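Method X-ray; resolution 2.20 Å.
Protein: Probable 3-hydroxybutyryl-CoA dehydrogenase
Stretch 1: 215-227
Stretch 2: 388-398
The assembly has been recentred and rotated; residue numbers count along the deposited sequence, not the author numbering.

Stretch 1, residues 215-227: VIDAALRDGAGFP
Stretch 2, residues 388-398: MLIWRTVAMII

A helix that enters the first stretch from earlier in the chain crosses one that starts at Ile 390 and continues past the second stretch; their N-to-C directions differ by 65° (signed crossing angle -65°), with axes 10.3 Å apart at closest approach. No hydrogen bond links the stretches; packing is apolar, and they bury 427 Å², both sides summed. The register is set at the start of the second helix: CA of Leu 220 lies 5.8 Å from CA of Ile 390, and CA of Ile 216 lies 7.0 Å from CA of Leu 389.

Ala 219 points toward the partner, its CB 4.0 Å from Ile 390 CG1. Ile 390 (m, t) leaves its backbone sideways, but its extended chi2 carries CD1 to 3.3 Å from Ala 219 O and 3.9 Å from Gly 223 CA. A CB on Gly 223 would come within 2.6 Å of Ile 390 CD1 and 2.4 Å of Ala 219 O. Ala 224 CB meets Ile 390 CG2 at 3.7 Å.

Leu 389 (m, t) occupies the N-cap position and points toward the first helix, placing CD1 4.0 Å from Ile 216 CA. Its carbonyl O accepts from Thr 393 N (3.0 Å) and Thr 393 OG1 (2.7 Å). With chi1 at -60°, Thr 393 thus satisfies its hydroxyl within its own stretch, while its CG2 packs 3.9 Å from Leu 220 CD1. Leu 220 (chi1 -87°, chi2 -64°) starts sideways, yet its end comes nearer, with CD2 4.1 Å from Leu 389 CB.

A wider pi-type turn spans 219-223, where Ala 224 N donates to Ala 219 O (3.0 Å). Gly 225 follows with phi/psi 86/14, where a CB would jam against the preceding carbonyl. Phe 226 (-70/144) returns toward the partner, its N hydrogen-bonded to Leu 220 O (3.2 Å). At chi1 -72° and chi2 -85°, its ring edge meets Val 394 (t), CE2 to CG2 4.0 Å, and CZ reaches Ile 397 (m, t) CD1 at 3.7 Å.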

# COMPACT_ATOMS: atom_id res chain seq x y z
N VAL C 215 25.56 5.14 17.87
CA VAL C 215 25.17 6.51 18.18
C VAL C 215 23.63 6.60 18.32
O VAL C 215 23.13 7.22 19.26
CB VAL C 215 25.77 7.50 17.15
CG1 VAL C 215 25.25 8.91 17.36
CG2 VAL C 215 27.30 7.50 17.24
N ILE C 216 22.91 5.94 17.40
CA ILE C 216 21.45 5.84 17.48
C ILE C 216 21.04 5.19 18.80
O ILE C 216 20.18 5.72 19.51
CB ILE C 216 20.88 5.01 16.32
CG1 ILE C 216 21.34 5.59 14.97
CG2 ILE C 216 19.35 4.93 16.43
CD1 ILE C 216 20.93 4.77 13.72
N ASP C 217 21.67 4.06 19.15
CA ASP C 217 21.39 3.38 20.42
C ASP C 217 21.71 4.22 21.67
O ASP C 217 21.02 4.12 22.69
CB ASP C 217 22.13 2.04 20.51
CG ASP C 217 21.51 0.96 19.63
OD1 ASP C 217 20.40 1.14 19.09
OD2 ASP C 217 22.16 -0.09 19.46
N ALA C 218 22.74 5.05 21.57
CA ALA C 218 23.17 5.86 22.72
C ALA C 218 22.22 7.02 22.96
O ALA C 218 21.94 7.36 24.11
CB ALA C 218 24.60 6.36 22.52
N ALA C 219 21.75 7.64 21.88
CA ALA C 219 20.77 8.70 21.98
C ALA C 219 19.49 8.19 22.62
O ALA C 219 18.95 8.82 23.52
CB ALA C 219 20.47 9.29 20.60
N LEU C 220 19.02 7.03 22.17
CA LEU C 220 17.75 6.50 22.63
C LEU C 220 17.82 5.98 24.08
O LEU C 220 16.89 6.19 24.85
CB LEU C 220 17.19 5.46 21.65
CG LEU C 220 16.33 5.94 20.46
CD1 LEU C 220 15.03 6.60 20.92
CD2 LEU C 220 17.04 6.88 19.49
N ARG C 221 18.93 5.34 24.45
CA ARG C 221 19.12 4.85 25.82
C ARG C 221 19.58 5.93 26.81
O ARG C 221 18.99 6.09 27.87
CB ARG C 221 20.04 3.61 25.86
CG ARG C 221 20.64 3.26 27.24
CD ARG C 221 21.52 1.98 27.22
NE ARG C 221 22.19 1.81 25.94
CZ ARG C 221 23.39 2.30 25.62
NH1 ARG C 221 23.89 2.09 24.40
NH2 ARG C 221 24.08 3.00 26.51
N ASP C 222 20.64 6.66 26.48
CA ASP C 222 21.21 7.59 27.45
C ASP C 222 20.73 9.03 27.26
O ASP C 222 21.02 9.89 28.09
CB ASP C 222 22.74 7.52 27.47
CG ASP C 222 23.26 6.14 27.84
OD1 ASP C 222 24.13 5.62 27.11
OD2 ASP C 222 22.79 5.56 28.84
N GLY C 223 20.00 9.28 26.17
CA GLY C 223 19.29 10.54 25.98
C GLY C 223 17.84 10.41 26.42
O GLY C 223 17.40 11.11 27.33
N ALA C 224 17.09 9.51 25.77
CA ALA C 224 15.64 9.39 26.00
C ALA C 224 15.27 8.52 27.20
O ALA C 224 14.12 8.49 27.61
CB ALA C 224 14.93 8.89 24.74
N GLY C 225 16.23 7.79 27.74
CA GLY C 225 16.00 6.96 28.92
C GLY C 225 15.45 5.56 28.68
O GLY C 225 14.98 4.93 29.63
N PHE C 226 15.47 5.07 27.44
CA PHE C 226 15.08 3.68 27.16
C PHE C 226 16.16 2.76 27.73
O PHE C 226 17.32 3.12 27.71
CB PHE C 226 14.95 3.45 25.65
CG PHE C 226 13.74 4.09 25.00
CD1 PHE C 226 12.50 3.46 25.01
CD2 PHE C 226 13.85 5.32 24.35
CE1 PHE C 226 11.39 4.05 24.37
CE2 PHE C 226 12.75 5.91 23.72
CZ PHE C 226 11.52 5.28 23.73
N PRO C 227 15.78 1.59 28.27
CA PRO C 227 16.81 0.72 28.88
C PRO C 227 17.82 0.14 27.87
O PRO C 227 18.98 -0.05 28.23
CB PRO C 227 15.99 -0.41 29.51
CG PRO C 227 14.66 -0.37 28.84
CD PRO C 227 14.42 1.06 28.47
N MET C 388 15.49 14.52 13.90
CA MET C 388 16.64 13.82 14.49
C MET C 388 16.30 12.40 14.94
O MET C 388 15.79 11.62 14.13
CB MET C 388 17.31 14.68 15.58
CG MET C 388 17.74 16.07 15.10
SD MET C 388 19.20 16.05 14.06
CE MET C 388 20.39 16.32 15.36
N LEU C 389 16.53 12.07 16.21
CA LEU C 389 16.45 10.66 16.63
C LEU C 389 15.46 10.41 17.75
O LEU C 389 14.49 9.66 17.58
CB LEU C 389 17.84 10.14 17.05
CG LEU C 389 18.92 10.07 15.97
CD1 LEU C 389 20.22 9.52 16.54
CD2 LEU C 389 18.47 9.24 14.74
N ILE C 390 15.73 11.03 18.89
CA ILE C 390 14.96 10.85 20.10
C ILE C 390 13.56 11.37 19.87
O ILE C 390 12.60 10.62 20.03
CB ILE C 390 15.64 11.61 21.27
CG1 ILE C 390 16.94 10.91 21.68
CG2 ILE C 390 14.69 11.76 22.45
CD1 ILE C 390 17.87 11.79 22.57
N TRP C 391 13.44 12.64 19.45
CA TRP C 391 12.14 13.28 19.29
C TRP C 391 11.33 12.64 18.19
O TRP C 391 10.13 12.45 18.34
CB TRP C 391 12.24 14.81 19.14
CG TRP C 391 12.37 15.45 20.50
CD1 TRP C 391 13.52 15.63 21.22
CD2 TRP C 391 11.30 15.93 21.32
NE1 TRP C 391 13.23 16.21 22.43
CE2 TRP C 391 11.87 16.41 22.52
CE3 TRP C 391 9.90 16.02 21.16
CZ2 TRP C 391 11.11 16.96 23.55
CZ3 TRP C 391 9.14 16.57 22.18
CH2 TRP C 391 9.75 17.03 23.37
N ARG C 392 12.00 12.27 17.10
CA ARG C 392 11.35 11.62 15.95
C ARG C 392 10.75 10.27 16.34
O ARG C 392 9.61 9.96 15.96
CB ARG C 392 12.36 11.47 14.80
CG ARG C 392 11.82 10.76 13.58
CD ARG C 392 12.57 11.19 12.36
NE ARG C 392 12.18 10.39 11.20
CZ ARG C 392 12.58 10.64 9.96
NH1 ARG C 392 13.36 11.69 9.73
NH2 ARG C 392 12.19 9.85 8.94
N THR C 393 11.51 9.50 17.14
CA THR C 393 11.12 8.15 17.57
C THR C 393 10.00 8.19 18.62
O THR C 393 9.05 7.39 18.57
CB THR C 393 12.33 7.35 18.14
OG1 THR C 393 13.34 7.22 17.13
CG2 THR C 393 11.92 5.97 18.60
N VAL C 394 10.12 9.11 19.57
CA VAL C 394 9.15 9.18 20.67
C VAL C 394 7.81 9.71 20.16
O VAL C 394 6.78 9.13 20.47
CB VAL C 394 9.69 9.95 21.89
CG1 VAL C 394 8.63 10.06 22.95
CG2 VAL C 394 10.94 9.24 22.48
N ALA C 395 7.83 10.76 19.33
CA ALA C 395 6.64 11.24 18.60
C ALA C 395 5.87 10.14 17.88
O ALA C 395 4.65 10.03 18.03
CB ALA C 395 7.00 12.37 17.60
N MET C 396 6.59 9.30 17.13
CA MET C 396 5.94 8.19 16.40
C MET C 396 5.39 7.09 17.31
O MET C 396 4.33 6.54 17.03
CB MET C 396 6.85 7.63 15.33
CG MET C 396 7.00 8.57 14.13
SD MET C 396 5.56 8.61 13.06
CE MET C 396 5.83 7.02 12.31
N ILE C 397 6.10 6.78 18.40
CA ILE C 397 5.60 5.86 19.43
C ILE C 397 4.27 6.38 20.00
O ILE C 397 3.29 5.63 20.11
CB ILE C 397 6.64 5.67 20.59
CG1 ILE C 397 7.83 4.83 20.13
CG2 ILE C 397 6.02 4.98 21.80
CD1 ILE C 397 9.02 4.87 21.08
N ILE C 398 4.25 7.66 20.35
CA ILE C 398 3.06 8.32 20.93
C ILE C 398 1.87 8.39 19.95
O ILE C 398 0.71 8.15 20.33
CB ILE C 398 3.46 9.73 21.41
CG1 ILE C 398 4.44 9.63 22.59
CG2 ILE C 398 2.24 10.58 21.77
CD1 ILE C 398 5.07 10.97 22.94